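Local coordinates for protein hydrazine synthase subunit beta (PDB 5C2V) that serves in the hydrazine synthase complex, which condenses nitric oxide with ammonium, and may modulate passage of the hydroxylamine intermediate between the gamma and alpha active sites, at residues Ile166-Asp171 against His187-Leu192; His208-Asn213 against Thr227-Ile232. All coordinates share one frame; numbering follows the deposited sequence.

Interaction 1: Ile166-Asp171 against His187-Leu192; sequences INRSVD and HESSNL. With BET (trimethyl glycine), chain R.
Only one hydrogen bond, from S189 N to I166 O (2.9 Å), ties the backbones of 166-171 and 187-192, although the strands they lead into run roughly the same way. These strands belong to successive four-stranded blades of a beta-propeller: 168-174 is the third strand of one blade and 190-197 the first of the next. Their segment axes stay 8.7 Å apart at an angle of 27°, and beyond that single bond the contact is made mostly by side chains, R168 above all. R168 CB meets S189 OG; the chain runs extended from CG to NE, and R168 NE lies 3.3 Å from S190 CA. One face of the guanidinium then covers the backbone around N191 N. The short side chain of S190 probably helps R168 NE come close to the backbone, while the charge is met by a salt bridge to D161. Leucine suits position 192 because L192 CD1 packs on the aliphatic part of the arginine, 3.7 Å from R168 CB.

At the other end the link between the blades borders the trimethyl glycine pocket. H187 brings CB near the ligand carboxylate. The E188 carboxylate, with E188 CD 3.6 Å from the ligand O, is salt-bridged to R302, while R243 hydrogen-bonds the ligand. N167 approaches the H187 imidazole obliquely, amide and ring planes 70° apart, with N167 OD1 3.6 Å from H187 CD2.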
loop_
_atom_site.group_PDB
_atom_site.type_symbol
_atom_site.label_atom_id
_atom_site.label_comp_id
_atom_site.label_asym_id
_atom_site.label_seq_id
_atom_site.Cartn_x
_atom_site.Cartn_y
_atom_site.Cartn_z
ATOM N N ILE B 166 37.768 12.669 23.015
ATOM C CA ILE B 166 36.471 12.332 22.443
ATOM C C ILE B 166 35.609 11.615 23.470
ATOM O O ILE B 166 34.409 11.869 23.578
ATOM C CB ILE B 166 36.621 11.447 21.199
ATOM C CG1 ILE B 166 37.310 12.230 20.087
ATOM C CG2 ILE B 166 35.265 10.951 20.723
ATOM C CD1 ILE B 166 37.588 11.405 18.878
ATOM N N ASN B 167 36.232 10.736 24.246
ATOM C CA ASN B 167 35.497 10.020 25.270
ATOM C C ASN B 167 35.737 10.688 26.612
ATOM O O ASN B 167 36.826 10.611 27.179
ATOM C CB ASN B 167 35.916 8.549 25.314
ATOM C CG ASN B 167 36.130 7.962 23.932
ATOM O OD1 ASN B 167 35.200 7.445 23.311
ATOM N ND2 ASN B 167 37.363 8.035 23.446
ATOM N N ARG B 168 34.696 11.343 27.109
ATOM C CA ARG B 168 34.777 12.090 28.351
ATOM C C ARG B 168 33.878 11.406 29.366
ATOM O O ARG B 168 32.786 10.948 29.031
ATOM C CB ARG B 168 34.376 13.550 28.131
ATOM C CG ARG B 168 35.295 14.283 27.159
ATOM C CD ARG B 168 34.911 15.747 27.001
ATOM N NE ARG B 168 35.519 16.349 25.817
ATOM C CZ ARG B 168 36.154 17.518 25.808
ATOM N NH1 ARG B 168 36.270 18.221 26.926
ATOM N NH2 ARG B 168 36.673 17.984 24.681
ATOM N N SER B 169 34.340 11.329 30.608
ATOM C CA SER B 169 33.722 10.429 31.568
ATOM C C SER B 169 33.172 11.105 32.816
ATOM O O SER B 169 33.246 12.324 32.979
ATOM C CB SER B 169 34.731 9.358 31.981
ATOM O OG SER B 169 35.908 9.948 32.507
ATOM N N VAL B 170 32.611 10.276 33.688
ATOM C CA VAL B 170 32.082 10.702 34.973
ATOM C C VAL B 170 32.635 9.788 36.061
ATOM O O VAL B 170 32.588 8.560 35.938
ATOM C CB VAL B 170 30.540 10.669 34.999
ATOM C CG1 VAL B 170 30.021 11.019 36.384
ATOM C CG2 VAL B 170 29.969 11.615 33.955
ATOM N N ASP B 171 33.170 10.395 37.116
ATOM C CA ASP B 171 33.729 9.646 38.232
ATOM C C ASP B 171 32.734 9.503 39.376
ATOM O O ASP B 171 32.014 10.446 39.713
ATOM C CB ASP B 171 35.005 10.315 38.745
ATOM C CG ASP B 171 36.241 9.867 37.995
ATOM O OD1 ASP B 171 36.197 8.789 37.366
ATOM O OD2 ASP B 171 37.259 10.587 38.040
ATOM N N HIS B 187 30.527 8.079 25.526
ATOM C CA HIS B 187 31.236 7.977 24.259
ATOM C C HIS B 187 30.832 9.088 23.299
ATOM O O HIS B 187 29.658 9.455 23.220
ATOM C CB HIS B 187 30.999 6.607 23.622
ATOM C CG HIS B 187 31.837 5.517 24.214
ATOM N ND1 HIS B 187 31.705 5.103 25.522
ATOM C CD2 HIS B 187 32.827 4.761 23.679
ATOM C CE1 HIS B 187 32.573 4.136 25.766
ATOM N NE2 HIS B 187 33.265 3.910 24.664
ATOM N N GLU B 188 31.822 9.614 22.581
ATOM C CA GLU B 188 31.625 10.695 21.619
ATOM C C GLU B 188 30.977 11.922 22.254
ATOM O O GLU B 188 29.961 12.419 21.771
ATOM C CB GLU B 188 30.787 10.206 20.435
ATOM C CG GLU B 188 31.458 9.103 19.632
ATOM C CD GLU B 188 30.720 8.783 18.348
ATOM O OE1 GLU B 188 29.634 9.358 18.126
ATOM O OE2 GLU B 188 31.227 7.956 17.560
ATOM N N SER B 189 31.568 12.404 23.342
ATOM C CA SER B 189 31.049 13.581 24.030
ATOM C C SER B 189 32.100 14.678 24.158
ATOM O O SER B 189 33.302 14.410 24.141
ATOM C CB SER B 189 30.532 13.203 25.420
ATOM O OG SER B 189 31.594 12.787 26.261
ATOM N N SER B 190 31.636 15.915 24.284
ATOM C CA SER B 190 32.513 17.048 24.544
ATOM C C SER B 190 31.740 18.121 25.303
ATOM O O SER B 190 30.509 18.122 25.288
ATOM C CB SER B 190 33.080 17.615 23.239
ATOM O OG SER B 190 32.071 18.250 22.473
ATOM N N ASN B 191 32.465 19.023 25.961
ATOM C CA ASN B 191 31.845 20.147 26.659
ATOM C C ASN B 191 30.806 19.757 27.707
ATOM O O ASN B 191 29.659 20.196 27.622
ATOM C CB ASN B 191 31.195 21.105 25.654
ATOM C CG ASN B 191 32.162 21.591 24.597
ATOM O OD1 ASN B 191 33.347 21.784 24.865
ATOM N ND2 ASN B 191 31.659 21.797 23.384
ATOM N N LEU B 192 31.174 18.936 28.689
ATOM C CA LEU B 192 30.182 18.575 29.695
ATOM C C LEU B 192 30.062 19.756 30.647
ATOM O O LEU B 192 31.008 20.081 31.367
ATOM C CB LEU B 192 30.616 17.326 30.473
ATOM C CG LEU B 192 30.643 15.903 29.904
ATOM C CD1 LEU B 192 31.443 15.796 28.613
ATOM C CD2 LEU B 192 31.219 14.961 30.952
HETATM N N BET R . 31.235 3.297 19.585
HETATM C CA BET R . 31.094 4.786 19.880
HETATM C C BET R . 29.554 5.128 20.259
HETATM O O BET R . 28.966 5.827 19.396
HETATM O OXT BET R . 29.162 4.657 21.352
HETATM C C1 BET R . 32.415 3.059 18.666
HETATM C C2 BET R . 29.987 2.746 18.895
HETATM C C3 BET R . 31.531 2.532 20.864
#

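Interaction 2: His208-Asn213 against Thr227-Ile232; sequences HQTPKN and TNNVTI
H208 reaches across to T231 from the second strand of a propeller blade to the third, where 208-211 and 227-232 pair antiparallel. Its CB leaves the strand on the same face as T210, T227 and N229. CG sits between the backbone N and the carbonyl carbon (chi1 67°), and from there the ring passes beneath N229 O, which lies over one face, offset toward the rim. CD2 approaches T231 OG1, H208 CE1 touches N229 CB at 3.8 Å, and ND1 makes a weak hydrogen bond to Q209 O. At the tip H208 NE2 shares a hydrogen bond of 2.7 Å with T231 OG1. Histidine suits this place because its two ring nitrogens can serve both strands at once.

The backbones bond in pairs, H208 with N229 and T210 with T227, while Q209 and N228 form the non-hydrogen-bonded pair between them. On that opposite face Q209 NE2 donates to N228 OD1 (2.7 Å), the two side chains lying side by side and pointing the same way; N228 OD1 also accepts from N255 N. N229 OD1 is gripped by two hydroxyls: T227 OG1 comes in the carbonyl plane on a lone pair at 3.0 Å, whereas T210 OG1 stands above that plane at 2.7 Å. Threonines suit these positions, offering a hydroxyl to a buried amide oxygen.

On one side strand 190-197 flanks the pair, with H208 packing on L192; on the other, V230 is backbone hydrogen-bonded to L244 of strand 241-245, completing the four-stranded blade.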
loop_
_atom_site.group_PDB
_atom_site.type_symbol
_atom_site.label_atom_id
_atom_site.label_comp_id
_atom_site.label_asym_id
_atom_site.label_seq_id
_atom_site.Cartn_x
_atom_site.Cartn_y
_atom_site.Cartn_z
ATOM N N HIS B 208 25.702 17.804 27.402
ATOM C CA HIS B 208 26.930 17.835 26.615
ATOM C C HIS B 208 26.657 17.915 25.118
ATOM O O HIS B 208 25.508 18.020 24.684
ATOM C CB HIS B 208 27.783 16.600 26.913
ATOM C CG HIS B 208 27.164 15.317 26.456
ATOM N ND1 HIS B 208 27.335 14.817 25.183
ATOM C CD2 HIS B 208 26.369 14.429 27.104
ATOM C CE1 HIS B 208 26.677 13.678 25.065
ATOM N NE2 HIS B 208 26.083 13.422 26.216
ATOM N N GLN B 209 27.730 17.865 24.336
ATOM C CA GLN B 209 27.628 17.864 22.883
ATOM C C GLN B 209 28.264 16.617 22.286
ATOM O O GLN B 209 29.186 16.038 22.863
ATOM C CB GLN B 209 28.289 19.111 22.291
ATOM C CG GLN B 209 27.461 20.377 22.404
ATOM C CD GLN B 209 28.078 21.539 21.650
ATOM O OE1 GLN B 209 29.278 21.792 21.749
ATOM N NE2 GLN B 209 27.257 22.249 20.885
ATOM N N THR B 210 27.757 16.203 21.131
ATOM C CA THR B 210 28.345 15.111 20.377
ATOM C C THR B 210 28.925 15.636 19.072
ATOM O O THR B 210 28.183 15.984 18.150
ATOM C CB THR B 210 27.310 14.013 20.068
ATOM O OG1 THR B 210 26.721 13.543 21.287
ATOM C CG2 THR B 210 27.956 12.851 19.327
ATOM N N PRO B 211 30.259 15.707 18.996
ATOM C CA PRO B 211 30.947 16.050 17.753
ATOM C C PRO B 211 30.988 14.858 16.812
ATOM O O PRO B 211 31.067 13.730 17.296
ATOM C CB PRO B 211 32.363 16.425 18.218
ATOM C CG PRO B 211 32.452 16.018 19.684
ATOM C CD PRO B 211 31.204 15.272 20.038
ATOM N N LYS B 212 30.938 15.074 15.503
ATOM C CA LYS B 212 31.465 14.032 14.647
ATOM C C LYS B 212 32.803 14.580 14.180
ATOM O O LYS B 212 32.870 15.442 13.304
ATOM C CB LYS B 212 30.524 13.732 13.479
ATOM C CG LYS B 212 29.059 14.086 13.747
ATOM C CD LYS B 212 28.383 13.129 14.713
ATOM C CE LYS B 212 26.939 13.545 14.970
ATOM N NZ LYS B 212 26.190 12.526 15.758
ATOM N N ASN B 213 33.868 14.060 14.778
ATOM C CA ASN B 213 35.226 14.520 14.512
ATOM C C ASN B 213 35.876 13.863 13.302
ATOM O O ASN B 213 36.722 14.456 12.634
ATOM C CB ASN B 213 36.088 14.315 15.754
ATOM C CG ASN B 213 36.125 12.878 16.200
ATOM O OD1 ASN B 213 35.226 12.405 16.896
ATOM N ND2 ASN B 213 37.173 12.173 15.806
ATOM N N THR B 227 25.976 17.716 17.351
ATOM C CA THR B 227 24.617 17.548 17.850
ATOM C C THR B 227 24.646 17.870 19.333
ATOM O O THR B 227 25.698 17.809 19.959
ATOM C CB THR B 227 24.063 16.127 17.628
ATOM O OG1 THR B 227 24.820 15.186 18.400
ATOM C CG2 THR B 227 24.126 15.748 16.157
ATOM N N ASN B 228 23.503 18.233 19.896
ATOM C CA ASN B 228 23.457 18.580 21.309
ATOM C C ASN B 228 22.628 17.582 22.098
ATOM O O ASN B 228 21.491 17.280 21.734
ATOM C CB ASN B 228 22.914 19.989 21.479
ATOM C CG ASN B 228 23.761 21.020 20.762
ATOM O OD1 ASN B 228 24.699 21.575 21.334
ATOM N ND2 ASN B 228 23.424 21.294 19.507
ATOM N N ASN B 229 23.201 17.071 23.183
ATOM C CA ASN B 229 22.613 15.924 23.861
ATOM C C ASN B 229 22.577 16.017 25.382
ATOM O O ASN B 229 23.394 16.699 26.004
ATOM C CB ASN B 229 23.372 14.655 23.462
ATOM C CG ASN B 229 23.445 14.468 21.961
ATOM O OD1 ASN B 229 24.383 14.932 21.311
ATOM N ND2 ASN B 229 22.452 13.788 21.398
ATOM N N VAL B 230 21.609 15.318 25.965
ATOM C CA VAL B 230 21.548 15.107 27.403
ATOM C C VAL B 230 21.635 13.606 27.669
ATOM O O VAL B 230 20.972 12.808 27.004
ATOM C CB VAL B 230 20.256 15.695 28.019
ATOM C CG1 VAL B 230 19.030 15.245 27.235
ATOM C CG2 VAL B 230 20.137 15.316 29.489
ATOM N N THR B 231 22.476 13.219 28.622
ATOM C CA THR B 231 22.696 11.807 28.904
ATOM C C THR B 231 22.216 11.419 30.298
ATOM O O THR B 231 22.577 12.049 31.293
ATOM C CB THR B 231 24.185 11.435 28.760
ATOM O OG1 THR B 231 24.574 11.549 27.385
ATOM C CG2 THR B 231 24.431 10.007 29.227
ATOM N N ILE B 232 21.393 10.376 30.353
ATOM C CA ILE B 232 20.903 9.837 31.613
ATOM C C ILE B 232 21.656 8.563 31.973
ATOM O O ILE B 232 21.640 7.588 31.221
ATOM C CB ILE B 232 19.394 9.533 31.550
ATOM C CG1 ILE B 232 18.627 10.737 31.000
ATOM C CG2 ILE B 232 18.873 9.133 32.922
ATOM C CD1 ILE B 232 18.762 11.983 31.843
#

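Overall arrangement
Both contacts are buried, with centres 9 Å apart, but one joins neighbouring blades and the other builds a single blade. Interaction 1 links one blade to the next, largely through side-chain packing and a single backbone bond; interaction 2 lies within the second of these blades and rests on regular antiparallel pairing reinforced by polar side chains. They meet where strand 190-197 pairs with 203-211: S190 N lies 2.8 Å from Q209 O, probably as a hydrogen bond, and N191 ND2 probably bonds Q209 OE1. Interaction 1 borders the trimethyl glycine directly, whereas the T210 side chain of interaction 2 is about 7 Å from it. Gamma and alpha subunit chains reach both.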